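Long-range contact in cellulase (Bacillus sp. BG-CS10, PDB 5E09), which probably hydrolyses internal beta-1,4-glucosidic bonds of cellulose, as a halophilic family 5 cellulase that also carries a family 46 carbohydrate-binding module: residues H164-V178 and L190-L203. Sequence-based numbering, arbitrary orientation.
Sequences HAFLEELNTAFYHIV and LVLPTLETATSQDL
L190, at the start of its strand, packs against F174, Y175 and V178 of helix 164-178 and divides its two methyls among these three side chains. CD2 lies 3.7 Å from CZ of F174 and 3.9 Å from CG1 of V178, while CD1 meets CD1 of Y175, the two side chains crossing at about a right angle. A forked aliphatic chain suits this place because each branch finds its own neighbours. F174 swings CG anti to its backbone nitrogen (chi1 163°), which carries the ring down to the strand; CD2 of L192 sits at the ring's edge, 3.9 Å from F174 CD2, and W128 packs edge-to-face with the same ring. Y175 is amphipathic: its ring carbons pack against L190, whereas its hydroxyl hydrogen-bonds to D216.

One turn back, N171 slides past L192 in the opposite direction, with OD1 3.6 Å from L192 CD2 and equally near P193 CD. A buried amide needs a polar partner, and S146 OG supplies a hydrogen bond to that oxygen. The helix and strand 190-193 run almost antiparallel, at 173° with their axes approaching to 9.5 Å, as expected in a beta/alpha TIM barrel, where a helix on the outer wall returns the chain to the next parallel strand.

Past the strand, L167 presses CD2 against the turning backbone, 3.4 Å from L195 N, where a slim methyl can fit close to the main chain. H164 is well packed too: CD2 of L203 lies at the imidazole edge, close to CE1, and the L195 side chain crosses that of H164 at about a right angle. Only at exposed D202 does the contact thin toward solvent. H164 NE2 stays 3.6 Å from D202 OD2, close but not bonded, with ring and carboxylate planes turned 79°; D202 has a separate long, weak ion pair with R206.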
loop_
_atom_site.group_PDB
_atom_site.type_symbol
_atom_site.label_atom_id
_atom_site.label_comp_id
_atom_site.label_asym_id
_atom_site.label_seq_id
_atom_site.Cartn_x
_atom_site.Cartn_y
_atom_site.Cartn_z
ATOM N N HIS A 164 -14.098 20.952 9.282
ATOM C CA HIS A 164 -13.864 20.450 10.635
ATOM C C HIS A 164 -15.170 20.364 11.402
ATOM O O HIS A 164 -15.437 19.372 12.099
ATOM C CB HIS A 164 -12.882 21.342 11.392
ATOM C CG HIS A 164 -11.556 21.495 10.712
ATOM N ND1 HIS A 164 -10.786 20.420 10.339
ATOM C CD2 HIS A 164 -10.858 22.605 10.369
ATOM C CE1 HIS A 164 -9.667 20.857 9.778
ATOM N NE2 HIS A 164 -9.690 22.175 9.786
ATOM N N ALA A 165 -15.992 21.402 11.264
ATOM C CA ALA A 165 -17.291 21.390 11.929
ATOM C C ALA A 165 -18.156 20.223 11.441
ATOM O O ALA A 165 -18.786 19.526 12.246
ATOM C CB ALA A 165 -18.005 22.704 11.716
ATOM N N PHE A 166 -18.172 20.004 10.129
ATOM C CA PHE A 166 -18.948 18.914 9.534
ATOM C C PHE A 166 -18.512 17.547 10.052
ATOM O O PHE A 166 -19.348 16.703 10.388
ATOM C CB PHE A 166 -18.834 18.929 8.006
ATOM C CG PHE A 166 -19.480 20.117 7.353
ATOM C CD1 PHE A 166 -20.510 20.801 7.983
ATOM C CD2 PHE A 166 -19.060 20.547 6.100
ATOM C CE1 PHE A 166 -21.104 21.896 7.379
ATOM C CE2 PHE A 166 -19.647 21.642 5.492
ATOM C CZ PHE A 166 -20.672 22.317 6.131
ATOM N N LEU A 167 -17.200 17.325 10.104
ATOM C CA LEU A 167 -16.688 16.045 10.569
ATOM C C LEU A 167 -17.046 15.854 12.033
ATOM O O LEU A 167 -17.440 14.759 12.436
ATOM C CB LEU A 167 -15.177 15.939 10.368
ATOM C CG LEU A 167 -14.563 14.624 10.859
ATOM C CD1 LEU A 167 -15.331 13.416 10.325
ATOM C CD2 LEU A 167 -13.103 14.533 10.475
ATOM N N GLU A 168 -16.934 16.915 12.828
ATOM C CA GLU A 168 -17.278 16.784 14.240
ATOM C C GLU A 168 -18.765 16.472 14.423
ATOM O O GLU A 168 -19.139 15.705 15.313
ATOM C CB GLU A 168 -16.901 18.043 15.022
ATOM C CG GLU A 168 -17.204 17.918 16.511
ATOM C CD GLU A 168 -16.239 18.703 17.386
ATOM O OE1 GLU A 168 -15.420 19.470 16.834
ATOM O OE2 GLU A 168 -16.298 18.546 18.629
ATOM N N GLU A 169 -19.610 17.050 13.573
ATOM C CA GLU A 169 -21.043 16.783 13.651
ATOM C C GLU A 169 -21.370 15.353 13.236
ATOM O O GLU A 169 -22.236 14.715 13.835
ATOM C CB GLU A 169 -21.827 17.776 12.788
ATOM C CG GLU A 169 -21.802 19.201 13.325
ATOM C CD GLU A 169 -22.102 20.243 12.257
ATOM O OE1 GLU A 169 -22.807 19.916 11.277
ATOM O OE2 GLU A 169 -21.626 21.391 12.399
ATOM N N LEU A 170 -20.691 14.853 12.207
ATOM C CA LEU A 170 -20.877 13.464 11.795
ATOM C C LEU A 170 -20.447 12.506 12.904
ATOM O O LEU A 170 -21.173 11.571 13.248
ATOM C CB LEU A 170 -20.091 13.171 10.517
ATOM C CG LEU A 170 -20.647 13.776 9.228
ATOM C CD1 LEU A 170 -19.734 13.417 8.082
ATOM C CD2 LEU A 170 -22.065 13.285 8.963
ATOM N N ASN A 171 -19.263 12.754 13.457
ATOM C CA ASN A 171 -18.709 11.904 14.501
ATOM C C ASN A 171 -19.596 11.910 15.747
ATOM O O ASN A 171 -19.869 10.857 16.329
ATOM C CB ASN A 171 -17.280 12.344 14.847
ATOM C CG ASN A 171 -16.258 11.875 13.816
ATOM O OD1 ASN A 171 -16.486 10.896 13.108
ATOM N ND2 ASN A 171 -15.125 12.570 13.733
ATOM N N THR A 172 -20.067 13.096 16.125
ATOM C CA THR A 172 -20.922 13.271 17.301
ATOM C C THR A 172 -22.283 12.604 17.112
ATOM O O THR A 172 -22.768 11.885 18.000
ATOM C CB THR A 172 -21.119 14.767 17.621
ATOM O OG1 THR A 172 -19.843 15.353 17.897
ATOM C CG2 THR A 172 -22.010 14.949 18.829
ATOM N N ALA A 173 -22.890 12.830 15.951
ATOM C CA ALA A 173 -24.170 12.198 15.632
ATOM C C ALA A 173 -24.060 10.668 15.666
ATOM O O ALA A 173 -24.895 9.979 16.259
ATOM C CB ALA A 173 -24.670 12.669 14.266
ATOM N N PHE A 174 -23.026 10.155 15.009
ATOM C CA PHE A 174 -22.698 8.733 15.010
ATOM C C PHE A 174 -22.605 8.187 16.443
ATOM O O PHE A 174 -23.305 7.226 16.815
ATOM C CB PHE A 174 -21.385 8.539 14.237
ATOM C CG PHE A 174 -20.703 7.227 14.475
ATOM C CD1 PHE A 174 -21.247 6.045 13.996
ATOM C CD2 PHE A 174 -19.486 7.184 15.132
ATOM C CE1 PHE A 174 -20.603 4.831 14.197
ATOM C CE2 PHE A 174 -18.827 5.977 15.337
ATOM C CZ PHE A 174 -19.390 4.794 14.869
ATOM N N TYR A 175 -21.764 8.839 17.244
ATOM C CA TYR A 175 -21.586 8.489 18.647
ATOM C C TYR A 175 -22.922 8.353 19.367
ATOM O O TYR A 175 -23.202 7.324 19.984
ATOM C CB TYR A 175 -20.726 9.534 19.364
ATOM C CG TYR A 175 -20.571 9.262 20.845
ATOM C CD1 TYR A 175 -19.534 8.470 21.315
ATOM C CD2 TYR A 175 -21.467 9.791 21.774
ATOM C CE1 TYR A 175 -19.390 8.210 22.663
ATOM C CE2 TYR A 175 -21.331 9.530 23.125
ATOM C CZ TYR A 175 -20.288 8.741 23.562
ATOM O OH TYR A 175 -20.137 8.476 24.905
ATOM N N HIS A 176 -23.748 9.387 19.279
ATOM C CA HIS A 176 -24.988 9.392 20.044
ATOM C C HIS A 176 -25.994 8.371 19.531
ATOM O O HIS A 176 -26.709 7.779 20.324
ATOM C CB HIS A 176 -25.592 10.796 20.069
ATOM C CG HIS A 176 -24.866 11.730 20.987
ATOM N ND1 HIS A 176 -24.371 12.948 20.575
ATOM C CD2 HIS A 176 -24.526 11.607 22.293
ATOM C CE1 HIS A 176 -23.764 13.540 21.590
ATOM N NE2 HIS A 176 -23.845 12.748 22.642
ATOM N N ILE A 177 -26.042 8.140 18.221
ATOM C CA ILE A 177 -26.906 7.083 17.694
ATOM C C ILE A 177 -26.522 5.715 18.281
ATOM O O ILE A 177 -27.366 4.987 18.834
ATOM C CB ILE A 177 -26.844 7.017 16.161
ATOM C CG1 ILE A 177 -27.551 8.230 15.547
ATOM C CG2 ILE A 177 -27.475 5.718 15.649
ATOM C CD1 ILE A 177 -27.156 8.500 14.106
ATOM N N VAL A 178 -25.238 5.379 18.183
ATOM C CA VAL A 178 -24.771 4.094 18.689
ATOM C C VAL A 178 -24.976 3.952 20.208
ATOM O O VAL A 178 -25.496 2.938 20.674
ATOM C CB VAL A 178 -23.283 3.871 18.361
ATOM C CG1 VAL A 178 -22.794 2.578 18.992
ATOM C CG2 VAL A 178 -23.065 3.857 16.858
ATOM N N LEU A 190 -15.704 2.516 19.500
ATOM C CA LEU A 190 -16.047 3.343 18.356
ATOM C C LEU A 190 -14.777 3.901 17.758
ATOM O O LEU A 190 -13.873 4.290 18.484
ATOM C CB LEU A 190 -16.988 4.472 18.764
ATOM C CG LEU A 190 -18.358 4.033 19.270
ATOM C CD1 LEU A 190 -19.192 5.251 19.655
ATOM C CD2 LEU A 190 -19.068 3.192 18.218
ATOM N N VAL A 191 -14.707 3.931 16.436
ATOM C CA VAL A 191 -13.489 4.341 15.763
ATOM C C VAL A 191 -13.750 5.629 14.983
ATOM O O VAL A 191 -14.644 5.683 14.142
ATOM C CB VAL A 191 -12.973 3.224 14.823
ATOM C CG1 VAL A 191 -11.707 3.661 14.113
ATOM C CG2 VAL A 191 -12.728 1.936 15.598
ATOM N N LEU A 192 -12.984 6.673 15.280
ATOM C CA LEU A 192 -13.204 7.979 14.669
ATOM C C LEU A 192 -12.009 8.418 13.842
ATOM O O LEU A 192 -10.859 8.296 14.280
ATOM C CB LEU A 192 -13.498 9.029 15.735
ATOM C CG LEU A 192 -14.650 8.715 16.683
ATOM C CD1 LEU A 192 -14.715 9.757 17.798
ATOM C CD2 LEU A 192 -15.955 8.650 15.901
ATOM N N PRO A 193 -12.279 8.934 12.639
ATOM C CA PRO A 193 -11.235 9.385 11.719
ATOM C C PRO A 193 -10.869 10.862 11.858
ATOM O O PRO A 193 -11.717 11.684 12.214
ATOM C CB PRO A 193 -11.863 9.125 10.352
ATOM C CG PRO A 193 -13.332 9.359 10.592
ATOM C CD PRO A 193 -13.611 8.938 12.009
ATOM N N THR A 194 -9.608 11.182 11.584
ATOM C CA THR A 194 -9.229 12.549 11.286
ATOM C C THR A 194 -9.826 12.891 9.927
ATOM O O THR A 194 -10.260 11.998 9.195
ATOM C CB THR A 194 -7.699 12.746 11.242
ATOM O OG1 THR A 194 -7.124 11.810 10.321
ATOM C CG2 THR A 194 -7.078 12.538 12.619
ATOM N N LEU A 195 -9.856 14.177 9.596
ATOM C CA LEU A 195 -10.271 14.623 8.273
ATOM C C LEU A 195 -9.383 13.995 7.203
ATOM O O LEU A 195 -8.156 14.100 7.274
ATOM C CB LEU A 195 -10.216 16.152 8.190
ATOM C CG LEU A 195 -10.873 16.794 6.966
ATOM C CD1 LEU A 195 -12.365 16.480 6.929
ATOM C CD2 LEU A 195 -10.640 18.292 6.974
ATOM N N GLU A 196 -10.012 13.327 6.232
ATOM C CA GLU A 196 -9.315 12.622 5.147
ATOM C C GLU A 196 -8.422 11.489 5.660
ATOM O O GLU A 196 -7.528 11.027 4.946
ATOM C CB GLU A 196 -8.473 13.601 4.319
ATOM C CG GLU A 196 -9.271 14.499 3.402
ATOM C CD GLU A 196 -8.428 15.609 2.795
ATOM O OE1 GLU A 196 -7.245 15.736 3.178
ATOM O OE2 GLU A 196 -8.951 16.358 1.939
ATOM N N THR A 197 -8.684 11.048 6.891
ATOM C CA THR A 197 -7.792 10.158 7.645
ATOM C C THR A 197 -6.323 10.536 7.490
ATOM O O THR A 197 -5.465 9.665 7.415
ATOM C CB THR A 197 -7.961 8.671 7.238
ATOM O OG1 THR A 197 -7.630 8.500 5.853
ATOM C CG2 THR A 197 -9.388 8.195 7.493
ATOM N N ALA A 198 -6.041 11.837 7.442
ATOM C CA ALA A 198 -4.674 12.325 7.271
ATOM C C ALA A 198 -4.025 12.629 8.622
ATOM O O ALA A 198 -4.674 12.549 9.660
ATOM C CB ALA A 198 -4.662 13.557 6.385
ATOM N N THR A 199 -2.748 12.996 8.610
ATOM C CA THR A 199 -1.980 13.038 9.849
ATOM C C THR A 199 -1.362 14.392 10.186
ATOM O O THR A 199 -0.456 14.466 11.014
ATOM C CB THR A 199 -0.848 11.987 9.817
ATOM O OG1 THR A 199 0.087 12.310 8.777
ATOM C CG2 THR A 199 -1.423 10.599 9.569
ATOM N N SER A 200 -1.851 15.460 9.561
ATOM C CA SER A 200 -1.413 16.808 9.914
ATOM C C SER A 200 -1.714 17.099 11.380
ATOM O O SER A 200 -2.738 16.659 11.910
ATOM C CB SER A 200 -2.093 17.847 9.024
ATOM O OG SER A 200 -1.830 17.584 7.658
ATOM N N GLN A 201 -0.824 17.837 12.034
ATOM C CA GLN A 201 -0.989 18.128 13.455
ATOM C C GLN A 201 -2.346 18.767 13.761
ATOM O O GLN A 201 -2.951 18.470 14.786
ATOM C CB GLN A 201 0.142 19.033 13.952
ATOM C CG GLN A 201 0.174 19.217 15.461
ATOM C CD GLN A 201 0.162 17.898 16.214
ATOM O OE1 GLN A 201 1.078 17.086 16.085
ATOM N NE2 GLN A 201 -0.884 17.676 17.002
ATOM N N ASP A 202 -2.838 19.620 12.866
ATOM C CA ASP A 202 -4.107 20.293 13.116
ATOM C C ASP A 202 -5.287 19.324 13.069
ATOM O O ASP A 202 -6.192 19.381 13.915
ATOM C CB ASP A 202 -4.331 21.428 12.118
ATOM C CG ASP A 202 -5.619 22.188 12.389
ATOM O OD1 ASP A 202 -5.735 22.801 13.477
ATOM O OD2 ASP A 202 -6.515 22.171 11.518
ATOM N N LEU A 203 -5.278 18.432 12.084
ATOM C CA LEU A 203 -6.301 17.403 11.984
ATOM C C LEU A 203 -6.268 16.486 13.209
ATOM O O LEU A 203 -7.309 16.166 13.803
ATOM C CB LEU A 203 -6.110 16.601 10.698
ATOM C CG LEU A 203 -5.983 17.456 9.432
ATOM C CD1 LEU A 203 -5.781 16.590 8.206
ATOM C CD2 LEU A 203 -7.201 18.349 9.249
#